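Conserved hypothetical protein (Pseudomonas aeruginosa, PDB 1YLL) is of unknown function but belongs to the HutD family of the cupin clan and is possibly linked to histidine utilisation. Local coordinates at residues V49-F55 with V99-L103; L143-D149 with L163-L169; L37-R43 with F58-Q62; R123-V129 with P187-V193. All coordinates share one frame. Where two conformers were deposited one is given. Numbering follows the deposited sequence.

Interaction 1 (V49-F55 with V99-L103)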
# COMPACT_ATOMS: atom_id res chain seq x y z
N VAL D 49 27.55 9.58 22.62
CA VAL D 49 28.08 10.19 23.82
C VAL D 49 29.03 9.14 24.32
O VAL D 49 28.60 8.07 24.76
CB VAL D 49 26.97 10.44 24.84
CG1 VAL D 49 27.54 11.20 26.03
CG2 VAL D 49 25.83 11.21 24.20
N GLY D 50 30.32 9.45 24.24
CA GLY D 50 31.35 8.49 24.63
C GLY D 50 31.86 8.63 26.04
O GLY D 50 32.47 7.69 26.56
N GLU D 51 31.61 9.78 26.64
CA GLU D 51 32.03 10.06 28.01
C GLU D 51 31.01 10.91 28.75
O GLU D 51 30.31 11.71 28.13
CB GLU D 51 33.33 10.83 28.01
CG GLU D 51 34.53 10.07 27.52
CD GLU D 51 35.78 10.90 27.67
OE1 GLU D 51 35.88 11.93 26.97
OE2 GLU D 51 36.64 10.53 28.50
N SER D 52 30.94 10.75 30.06
CA SER D 52 30.06 11.58 30.88
C SER D 52 30.61 13.00 30.81
O SER D 52 31.83 13.20 30.74
CB SER D 52 30.07 11.12 32.35
OG SER D 52 29.60 9.79 32.47
N GLY D 53 29.73 13.99 30.80
CA GLY D 53 30.17 15.36 30.73
C GLY D 53 28.98 16.28 30.56
O GLY D 53 27.84 15.80 30.40
N GLY D 54 29.21 17.59 30.60
CA GLY D 54 28.11 18.52 30.47
C GLY D 54 27.61 18.58 29.05
O GLY D 54 28.33 18.24 28.11
N PHE D 55 26.35 18.99 28.88
CA PHE D 55 25.77 19.13 27.56
C PHE D 55 25.76 20.63 27.28
O PHE D 55 25.46 21.43 28.17
CB PHE D 55 24.34 18.59 27.51
CG PHE D 55 24.24 17.11 27.27
CD1 PHE D 55 22.99 16.48 27.27
CD2 PHE D 55 25.38 16.34 27.07
CE1 PHE D 55 22.88 15.10 27.08
CE2 PHE D 55 25.28 14.93 26.87
CZ PHE D 55 24.02 14.32 26.88
N VAL D 99 22.95 21.20 32.32
CA VAL D 99 22.80 19.76 32.26
C VAL D 99 24.08 18.97 32.22
O VAL D 99 24.97 19.26 31.44
CB VAL D 99 21.97 19.38 31.00
CG1 VAL D 99 21.78 17.87 30.92
CG2 VAL D 99 20.60 20.08 31.05
N HIS D 100 24.16 17.97 33.09
CA HIS D 100 25.31 17.10 33.10
C HIS D 100 24.82 15.68 32.81
O HIS D 100 23.82 15.24 33.37
CB HIS D 100 26.02 17.12 34.46
CG HIS D 100 27.19 16.19 34.53
ND1 HIS D 100 27.09 14.88 34.97
CD2 HIS D 100 28.48 16.35 34.15
CE1 HIS D 100 28.27 14.29 34.87
NE2 HIS D 100 29.13 15.16 34.37
N CYS D 101 25.51 14.99 31.91
CA CYS D 101 25.13 13.64 31.56
C CYS D 101 26.11 12.65 32.18
O CYS D 101 27.32 12.76 31.97
CB CYS D 101 25.17 13.47 30.05
SG CYS D 101 24.99 11.76 29.49
N THR D 102 25.59 11.70 32.94
CA THR D 102 26.43 10.65 33.51
C THR D 102 26.06 9.36 32.77
O THR D 102 24.90 8.94 32.78
CB THR D 102 26.12 10.45 35.01
OG1 THR D 102 26.53 11.63 35.73
CG2 THR D 102 26.85 9.25 35.56
N LEU D 103 27.05 8.75 32.11
CA LEU D 103 26.82 7.48 31.42
C LEU D 103 26.78 6.40 32.50
O LEU D 103 27.66 6.36 33.38
CB LEU D 103 27.96 7.20 30.45
CG LEU D 103 28.11 8.20 29.30
CD1 LEU D 103 29.29 7.77 28.39
CD2 LEU D 103 26.80 8.28 28.49
O HOH W 1 24.97 22.76 30.75
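Short strand 53-55 runs antiparallel along the edge of strand 99-103, and the backbone polar atoms of G53, F55, C101 and V99 are met by direct bonds or a water. At the hydrogen-bonded pair G53-C101, G53 N donates a hydrogen bond to C101 O at 2.9 Å, bent to 143°, and C101 N returns a straighter bond to G53 O, also 2.9 Å. Two residues on, F55 N reaches V99 O at 2.9 Å. A single water stands in for the return bond, bridging the strands here by donating to F55 O (2.9 Å) and accepting from V99 N (3.0 Å). At the other end a side chain takes over from the backbone: the amide L103 N donates to S52 OG at 2.8 Å.

Between these bonds G54 comes within 4.1 Å of H100, CA to CA, and the H100 ring lies with one face over G53 O. On the side that carries F55, V99 and C101, F55 CZ packs on C101 CB at 3.5 Å, with C101 SG obliquely placed 4.7 Å from the F55 ring centroid. L103 CD2 meets V49 CG1 at 3.9 Å. Strand 53-55 is the outermost of an antiparallel sheet ordered 53-55, 99-103, 73-77, 80-81, consistent with the protein's beta-barrel build; L75 of strand 73-77 touches both F55 and C101, while V49 and L103 pack on I108 of strand 108-115.

Interaction 2 (L143-D149 with L163-L169)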
# COMPACT_ATOMS: atom_id res chain seq x y z
N LEU D 143 8.18 13.48 11.13
CA LEU D 143 9.49 12.88 11.02
C LEU D 143 9.26 11.49 11.64
O LEU D 143 8.80 11.37 12.78
CB LEU D 143 10.53 13.67 11.84
CG LEU D 143 10.64 15.13 11.42
CD1 LEU D 143 11.45 15.93 12.44
CD2 LEU D 143 11.29 15.16 10.05
N LEU D 144 9.52 10.43 10.88
CA LEU D 144 9.29 9.08 11.42
C LEU D 144 10.63 8.34 11.39
O LEU D 144 11.11 7.95 10.33
CB LEU D 144 8.23 8.36 10.56
CG LEU D 144 7.64 7.06 11.07
CD1 LEU D 144 8.71 6.01 11.13
CD2 LEU D 144 7.01 7.24 12.46
N PHE D 145 11.24 8.21 12.56
CA PHE D 145 12.56 7.60 12.69
C PHE D 145 12.45 6.13 13.02
O PHE D 145 11.73 5.77 13.93
CB PHE D 145 13.30 8.30 13.83
CG PHE D 145 14.64 7.69 14.15
CD1 PHE D 145 15.75 7.99 13.36
CD2 PHE D 145 14.79 6.84 15.25
CE1 PHE D 145 17.00 7.46 13.67
CE2 PHE D 145 16.05 6.30 15.58
CZ PHE D 145 17.14 6.60 14.80
N ALA D 146 13.14 5.26 12.27
CA ALA D 146 13.09 3.83 12.56
C ALA D 146 14.32 3.43 13.35
O ALA D 146 15.43 3.62 12.87
CB ALA D 146 13.06 3.02 11.24
N GLN D 147 14.15 2.89 14.56
CA GLN D 147 15.34 2.47 15.30
C GLN D 147 15.76 1.09 14.76
O GLN D 147 16.95 0.80 14.59
CB GLN D 147 15.05 2.34 16.79
CG GLN D 147 16.30 1.89 17.50
CD GLN D 147 16.07 1.59 18.94
OE1 GLN D 147 14.95 1.35 19.38
NE2 GLN D 147 17.16 1.58 19.71
N GLN D 148 14.77 0.26 14.48
CA GLN D 148 15.04 -1.07 13.95
C GLN D 148 14.60 -1.16 12.48
O GLN D 148 13.78 -0.39 12.01
CB GLN D 148 14.35 -2.10 14.85
CG GLN D 148 14.96 -2.05 16.25
CD GLN D 148 14.10 -2.67 17.32
OE1 GLN D 148 14.61 -3.27 18.27
NE2 GLN D 148 12.79 -2.50 17.20
N ASP D 149 15.18 -2.11 11.75
CA ASP D 149 14.91 -2.26 10.33
C ASP D 149 13.56 -2.90 9.96
O ASP D 149 12.95 -3.59 10.75
CB ASP D 149 16.03 -3.10 9.69
CG ASP D 149 16.11 -2.92 8.19
OD1 ASP D 149 15.06 -2.89 7.52
OD2 ASP D 149 17.23 -2.78 7.66
N LEU D 163 11.95 1.72 5.54
CA LEU D 163 13.06 2.21 6.32
C LEU D 163 13.97 1.13 6.90
O LEU D 163 13.50 0.16 7.49
CB LEU D 163 12.53 3.09 7.48
CG LEU D 163 12.01 4.53 7.30
CD1 LEU D 163 11.00 4.66 6.20
CD2 LEU D 163 11.39 4.95 8.63
N ALA D 164 15.28 1.32 6.73
CA ALA D 164 16.26 0.42 7.32
C ALA D 164 16.55 1.05 8.69
O ALA D 164 16.04 2.15 9.01
CB ALA D 164 17.54 0.38 6.47
N ALA D 165 17.36 0.38 9.50
CA ALA D 165 17.68 0.90 10.84
C ALA D 165 18.29 2.29 10.76
O ALA D 165 19.24 2.54 10.02
CB ALA D 165 18.64 -0.05 11.57
N HIS D 166 17.71 3.18 11.57
CA HIS D 166 18.06 4.59 11.69
C HIS D 166 17.68 5.49 10.54
O HIS D 166 18.03 6.67 10.54
CB HIS D 166 19.54 4.80 12.07
CG HIS D 166 19.86 4.31 13.45
ND1 HIS D 166 21.05 4.59 14.08
CD2 HIS D 166 19.15 3.53 14.30
CE1 HIS D 166 21.06 4.00 15.26
NE2 HIS D 166 19.92 3.35 15.42
N ASP D 167 16.95 4.96 9.55
CA ASP D 167 16.50 5.81 8.45
C ASP D 167 15.32 6.64 9.00
O ASP D 167 14.69 6.26 9.99
CB ASP D 167 15.98 4.99 7.26
CG ASP D 167 17.09 4.28 6.49
OD1 ASP D 167 16.75 3.46 5.61
OD2 ASP D 167 18.29 4.54 6.74
N CYS D 168 14.99 7.73 8.32
CA CYS D 168 13.93 8.59 8.80
C CYS D 168 13.09 9.22 7.69
O CYS D 168 13.60 9.87 6.80
CB CYS D 168 14.55 9.69 9.66
SG CYS D 168 13.42 10.86 10.55
N LEU D 169 11.78 9.01 7.75
CA LEU D 169 10.91 9.64 6.78
C LEU D 169 10.79 11.10 7.19
O LEU D 169 10.68 11.40 8.37
CB LEU D 169 9.53 9.03 6.82
CG LEU D 169 8.55 9.83 5.95
CD1 LEU D 169 8.41 9.10 4.63
CD2 LEU D 169 7.22 9.99 6.61
O HOH W 2 19.68 1.83 17.67
O HOH W 3 12.53 0.26 9.92
O HOH W 4 19.27 -1.91 8.68
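Strand alternation puts the side chains of this short antiparallel pairing on two faces, and their rotamers decide what their ends reach. L144 and L169 lie on one side of the sheet and meet CB to CB at 4.0 Å; L163, with chi1 m and chi2 p, swings its end inward so that CD2 sits 3.8 Å from L144 CD1 and 3.7 Å from A146 CB. On the other side are F145 and C168, both t. The t rotamer carries the F145 ring along the segment 163-169, bringing CE1 to 3.4 Å from H166 O and CZ to 3.7 Å from H166 CD2, while its CB lies 4.2 Å from C168 SG. H166 is m and its ring sits obliquely to that of F145; H166 NE2 shares a water with Q147 NE2, and Q147 OE1 is hydrogen-bonded to R88.

The backbone holds the register: L144 N to L169 O and L169 N to L144 O, both 2.9 Å, then A146 N to D167 O at 2.9 Å and H166 N to A146 O at 2.7 Å. D167, also m, folds its carboxylate back so that OD1 accepts from A164 N at 2.8 Å and salt-bridges R10. A164-D167 is a type II beta turn, with H166 at positive phi, and such a turn linking strands of two facing sheets is in keeping with the cupin-type beta-barrel.

Interaction 3 (L37-R43 with F58-Q62)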
# COMPACT_ATOMS: atom_id res chain seq x y z
N LEU D 37 23.76 26.25 14.83
CA LEU D 37 23.00 25.62 15.90
C LEU D 37 22.05 26.52 16.71
O LEU D 37 21.48 26.08 17.71
CB LEU D 37 23.97 24.89 16.83
CG LEU D 37 24.72 23.76 16.12
CD1 LEU D 37 25.76 23.18 17.05
CD2 LEU D 37 23.73 22.67 15.67
N ASP D 38 21.88 27.77 16.27
CA ASP D 38 20.99 28.71 16.95
C ASP D 38 20.02 29.36 15.96
O ASP D 38 19.26 30.24 16.34
CB ASP D 38 21.79 29.80 17.68
CG ASP D 38 22.64 30.65 16.73
OD1 ASP D 38 22.74 30.32 15.52
OD2 ASP D 38 23.21 31.65 17.21
N GLY D 39 20.06 28.91 14.71
CA GLY D 39 19.19 29.49 13.69
C GLY D 39 18.06 28.64 13.15
O GLY D 39 17.32 29.09 12.28
N PHE D 40 17.90 27.42 13.65
CA PHE D 40 16.82 26.58 13.15
C PHE D 40 15.56 26.66 13.98
O PHE D 40 15.56 27.18 15.09
CB PHE D 40 17.28 25.11 13.10
CG PHE D 40 17.70 24.53 14.44
CD1 PHE D 40 16.75 24.11 15.39
CD2 PHE D 40 19.05 24.45 14.76
CE1 PHE D 40 17.16 23.60 16.65
CE2 PHE D 40 19.47 23.96 16.00
CZ PHE D 40 18.52 23.53 16.95
N GLY D 41 14.45 26.17 13.42
CA GLY D 41 13.19 26.12 14.14
C GLY D 41 13.08 24.78 14.86
O GLY D 41 12.58 24.69 15.97
N TRP D 42 13.52 23.72 14.20
CA TRP D 42 13.56 22.41 14.84
C TRP D 42 14.70 21.66 14.17
O TRP D 42 15.10 21.94 13.03
CB TRP D 42 12.23 21.63 14.73
CG TRP D 42 11.70 21.43 13.35
CD1 TRP D 42 10.65 22.09 12.77
CD2 TRP D 42 12.15 20.48 12.38
NE1 TRP D 42 10.43 21.62 11.52
CE2 TRP D 42 11.34 20.64 11.24
CE3 TRP D 42 13.18 19.52 12.37
CZ2 TRP D 42 11.51 19.87 10.07
CZ3 TRP D 42 13.34 18.75 11.21
CH2 TRP D 42 12.52 18.93 10.08
N ARG D 43 15.27 20.73 14.93
CA ARG D 43 16.37 19.92 14.45
C ARG D 43 16.26 18.54 15.06
O ARG D 43 15.97 18.40 16.26
CB ARG D 43 17.69 20.54 14.89
CG ARG D 43 18.91 19.77 14.49
CD ARG D 43 20.12 20.64 14.77
NE ARG D 43 21.39 19.91 14.74
CZ ARG D 43 21.91 19.27 15.79
NH1 ARG D 43 23.08 18.65 15.65
NH2 ARG D 43 21.27 19.20 16.94
N PHE D 58 21.30 25.09 24.39
CA PHE D 58 20.56 25.44 23.19
C PHE D 58 19.57 26.40 23.76
O PHE D 58 18.40 26.09 23.99
CB PHE D 58 19.88 24.21 22.59
CG PHE D 58 20.79 23.39 21.69
CD1 PHE D 58 21.59 22.38 22.22
CD2 PHE D 58 20.82 23.61 20.33
CE1 PHE D 58 22.40 21.60 21.38
CE2 PHE D 58 21.63 22.85 19.46
CZ PHE D 58 22.42 21.84 20.00
N ALA D 59 20.08 27.59 24.06
CA ALA D 59 19.29 28.65 24.65
C ALA D 59 17.99 28.91 23.92
O ALA D 59 17.99 29.12 22.69
CB ALA D 59 20.11 29.93 24.70
N GLY D 60 16.90 28.94 24.67
CA GLY D 60 15.59 29.22 24.11
C GLY D 60 14.84 28.05 23.51
O GLY D 60 13.65 28.17 23.18
N TYR D 61 15.52 26.91 23.38
CA TYR D 61 14.91 25.72 22.79
C TYR D 61 14.43 24.71 23.80
O TYR D 61 14.96 24.63 24.92
CB TYR D 61 15.91 24.99 21.90
CG TYR D 61 16.31 25.70 20.65
CD1 TYR D 61 17.47 26.47 20.61
CD2 TYR D 61 15.56 25.58 19.48
CE1 TYR D 61 17.88 27.11 19.42
CE2 TYR D 61 15.95 26.19 18.29
CZ TYR D 61 17.11 26.95 18.25
OH TYR D 61 17.56 27.48 17.06
N GLN D 62 13.41 23.93 23.40
CA GLN D 62 12.89 22.82 24.20
C GLN D 62 13.60 21.58 23.63
O GLN D 62 13.78 21.46 22.44
CB GLN D 62 11.39 22.64 23.96
CG GLN D 62 10.81 21.38 24.58
CD GLN D 62 10.91 21.42 26.09
OE1 GLN D 62 11.46 20.51 26.73
NE2 GLN D 62 10.36 22.47 26.66
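Neither segment pairs with the other as a strand. Residues 58-62 make a type II beta turn from F58 to Y61, closed by Y61 N to F58 O at 3.1 Å, with G60 at positive phi (85°). Residues 37-41 loop round before the chain enters strand 42-49 at W42, and the nearest alpha carbons, D38 and F58, are still 7.1 Å apart, so side chains make the contact. Both pieces are connections of a cupin-clan barrel: the first leads into strand 42-49 and the second into strand 62-69, two strands with 108-115 between them. Y61 spans the gap. Its OH donates to F40 O at 2.8 Å, and its ring lies near parallel to that of F40, the planes at 30° and the centroids 4.6 Å apart, slid so that they barely overlap; F40 CE1 and Y61 CE2 approach to 3.3 Å. F58 CE2 meets the edge of the F40 ring at CZ (4.1 Å) and also L37 CB (4.1 Å). R43 NH2 comes within 4.2 Å of F58 CZ, while R43 NE is salt-bridged to E28.

Interaction 4 (R123-V129 with P187-V193)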
# COMPACT_ATOMS: atom_id res chain seq x y z
N ARG D 123 5.01 16.83 19.06
CA ARG D 123 4.50 15.61 19.70
C ARG D 123 5.60 14.58 19.39
O ARG D 123 6.18 14.58 18.30
CB ARG D 123 3.19 15.15 19.07
CG ARG D 123 2.54 14.01 19.84
CD ARG D 123 1.33 13.51 19.09
NE ARG D 123 0.58 12.55 19.91
CZ ARG D 123 0.88 11.26 20.07
NH1 ARG D 123 1.93 10.70 19.46
NH2 ARG D 123 0.10 10.51 20.85
N LEU D 124 5.91 13.74 20.36
CA LEU D 124 6.94 12.75 20.12
C LEU D 124 6.52 11.48 20.83
O LEU D 124 6.22 11.51 22.04
CB LEU D 124 8.30 13.23 20.65
CG LEU D 124 9.46 12.25 20.44
CD1 LEU D 124 10.79 13.04 20.25
CD2 LEU D 124 9.59 11.22 21.60
N GLN D 125 6.52 10.36 20.10
CA GLN D 125 6.13 9.10 20.72
C GLN D 125 6.82 7.88 20.12
O GLN D 125 6.85 7.73 18.91
CB GLN D 125 4.61 8.90 20.58
CG GLN D 125 4.12 7.59 21.23
CD GLN D 125 2.64 7.44 21.28
OE1 GLN D 125 1.91 8.13 20.60
NE2 GLN D 125 2.17 6.49 22.11
N TRP D 126 7.38 7.03 20.97
CA TRP D 126 8.00 5.77 20.51
C TRP D 126 6.87 4.77 20.34
O TRP D 126 6.04 4.62 21.22
CB TRP D 126 8.99 5.26 21.57
CG TRP D 126 10.28 5.98 21.47
CD1 TRP D 126 10.70 7.06 22.24
CD2 TRP D 126 11.33 5.72 20.55
NE1 TRP D 126 11.93 7.46 21.85
CE2 TRP D 126 12.35 6.67 20.81
CE3 TRP D 126 11.51 4.79 19.52
CZ2 TRP D 126 13.54 6.71 20.07
CZ3 TRP D 126 12.69 4.83 18.79
CH2 TRP D 126 13.68 5.77 19.07
N LEU D 127 6.84 4.11 19.17
CA LEU D 127 5.81 3.13 18.84
C LEU D 127 6.47 1.83 18.41
O LEU D 127 7.41 1.85 17.63
CB LEU D 127 4.97 3.67 17.69
CG LEU D 127 4.22 4.98 17.98
CD1 LEU D 127 3.76 5.63 16.66
CD2 LEU D 127 3.06 4.70 18.90
N ARG D 128 5.96 0.69 18.90
CA ARG D 128 6.54 -0.59 18.47
C ARG D 128 5.58 -1.11 17.42
O ARG D 128 4.41 -1.39 17.72
CB ARG D 128 6.62 -1.60 19.61
CG ARG D 128 7.44 -2.85 19.25
CD ARG D 128 7.61 -3.78 20.45
NE ARG D 128 8.60 -4.83 20.22
CZ ARG D 128 8.32 -6.12 20.07
NH1 ARG D 128 9.30 -6.99 19.87
NH2 ARG D 128 7.06 -6.53 20.12
N VAL D 129 6.07 -1.22 16.19
CA VAL D 129 5.25 -1.69 15.08
C VAL D 129 5.29 -3.23 15.07
O VAL D 129 6.32 -3.83 14.77
CB VAL D 129 5.77 -1.15 13.73
CG1 VAL D 129 4.85 -1.63 12.61
CG2 VAL D 129 5.78 0.38 13.74
N PRO D 187 8.95 -7.19 14.65
CA PRO D 187 8.62 -5.98 15.41
C PRO D 187 9.73 -4.95 15.37
O PRO D 187 10.91 -5.26 15.53
CB PRO D 187 8.38 -6.51 16.81
CG PRO D 187 7.66 -7.82 16.49
CD PRO D 187 8.53 -8.40 15.39
N ALA D 188 9.34 -3.69 15.16
CA ALA D 188 10.35 -2.66 15.06
C ALA D 188 9.84 -1.41 15.73
O ALA D 188 8.68 -1.03 15.58
CB ALA D 188 10.66 -2.38 13.60
N TRP D 189 10.74 -0.81 16.49
CA TRP D 189 10.45 0.42 17.20
C TRP D 189 10.71 1.59 16.29
O TRP D 189 11.72 1.62 15.59
CB TRP D 189 11.35 0.53 18.43
CG TRP D 189 10.89 -0.23 19.63
CD1 TRP D 189 11.35 -1.45 20.09
CD2 TRP D 189 9.86 0.17 20.54
NE1 TRP D 189 10.68 -1.82 21.22
CE2 TRP D 189 9.76 -0.85 21.53
CE3 TRP D 189 9.01 1.29 20.62
CZ2 TRP D 189 8.85 -0.77 22.58
CZ3 TRP D 189 8.11 1.36 21.66
CH2 TRP D 189 8.02 0.33 22.63
N VAL D 190 9.79 2.55 16.32
CA VAL D 190 9.92 3.79 15.54
C VAL D 190 9.59 4.95 16.47
O VAL D 190 8.96 4.76 17.49
CB VAL D 190 8.93 3.84 14.32
CG1 VAL D 190 9.21 2.68 13.36
CG2 VAL D 190 7.52 3.75 14.78
N CYS D 191 10.05 6.16 16.11
CA CYS D 191 9.72 7.33 16.90
C CYS D 191 9.03 8.28 15.94
O CYS D 191 9.61 8.70 14.92
CB CYS D 191 10.95 7.96 17.49
SG CYS D 191 10.51 9.26 18.72
N ALA D 192 7.78 8.58 16.25
CA ALA D 192 6.97 9.46 15.44
C ALA D 192 7.07 10.85 16.05
O ALA D 192 6.64 11.04 17.19
CB ALA D 192 5.53 8.99 15.45
N VAL D 193 7.59 11.80 15.28
CA VAL D 193 7.73 13.19 15.74
C VAL D 193 6.85 14.07 14.84
O VAL D 193 7.03 14.05 13.62
CB VAL D 193 9.19 13.65 15.63
CG1 VAL D 193 9.31 15.13 16.03
CG2 VAL D 193 10.05 12.83 16.60
O HOH W 5 3.81 11.80 17.44
O HOH W 6 11.34 -4.71 18.46
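Two side chains stand squarely over tryptophan rings. R128 CB lies 3.6 Å from the centroid of the W189 six-membered ring, 3° off its normal, and C191 CB is 3.6 Å from that of W126, 1° off; C191 SG lies 3.9 Å from the centroid of the W126 five-membered ring, 13° off. These CH-pi and sulfur-aromatic contacts fall at non-hydrogen-bonded pairs. W126 NE1 hydrogen-bonds S66 OG; R128 NH2 salt-bridges E130.

The antiparallel strands exchange six backbone bonds, two at each of Q125-A192, L127-V190 and V129-A188, the shortest V129 N to A188 O at 2.7 Å. On the face of L127, V129, V190 and A192 packing is aliphatic (L127 CB to V190 CG2, 3.9 Å), though Q125 shares it. R123 salt-bridges E194 of the second subunit, whose strand extends the sheet by pairing with R123 and L124. L124, C191 and V193 pack on strand 108-115, V129 and V190 on strand 178-184: a sheet covered on both faces, consistent with the cupin-clan beta-barrels.

From the N terminus, the first contact to open is interaction 3, joining the loop before strand 42-49 to the turn before strand 62-69. Interaction 1 opens before interaction 3 has closed, its first segment starting at the end of strand 42-49, so the two cross; it closes when strand 99-103 comes alongside strand 53-55. Interaction 4 then opens at strand 120-129 and closes only at strand 187-197, and interaction 2 is nested inside that long loop. Strands 141-146 and 187-197 are neighbours in one sheet, so interactions 2 and 4 share it, with F145 O to C191 N at 2.8 Å. Across the chain, interaction 2 touches interaction 3 through L143 CD1 and W42 CZ3, 3.6 Å apart.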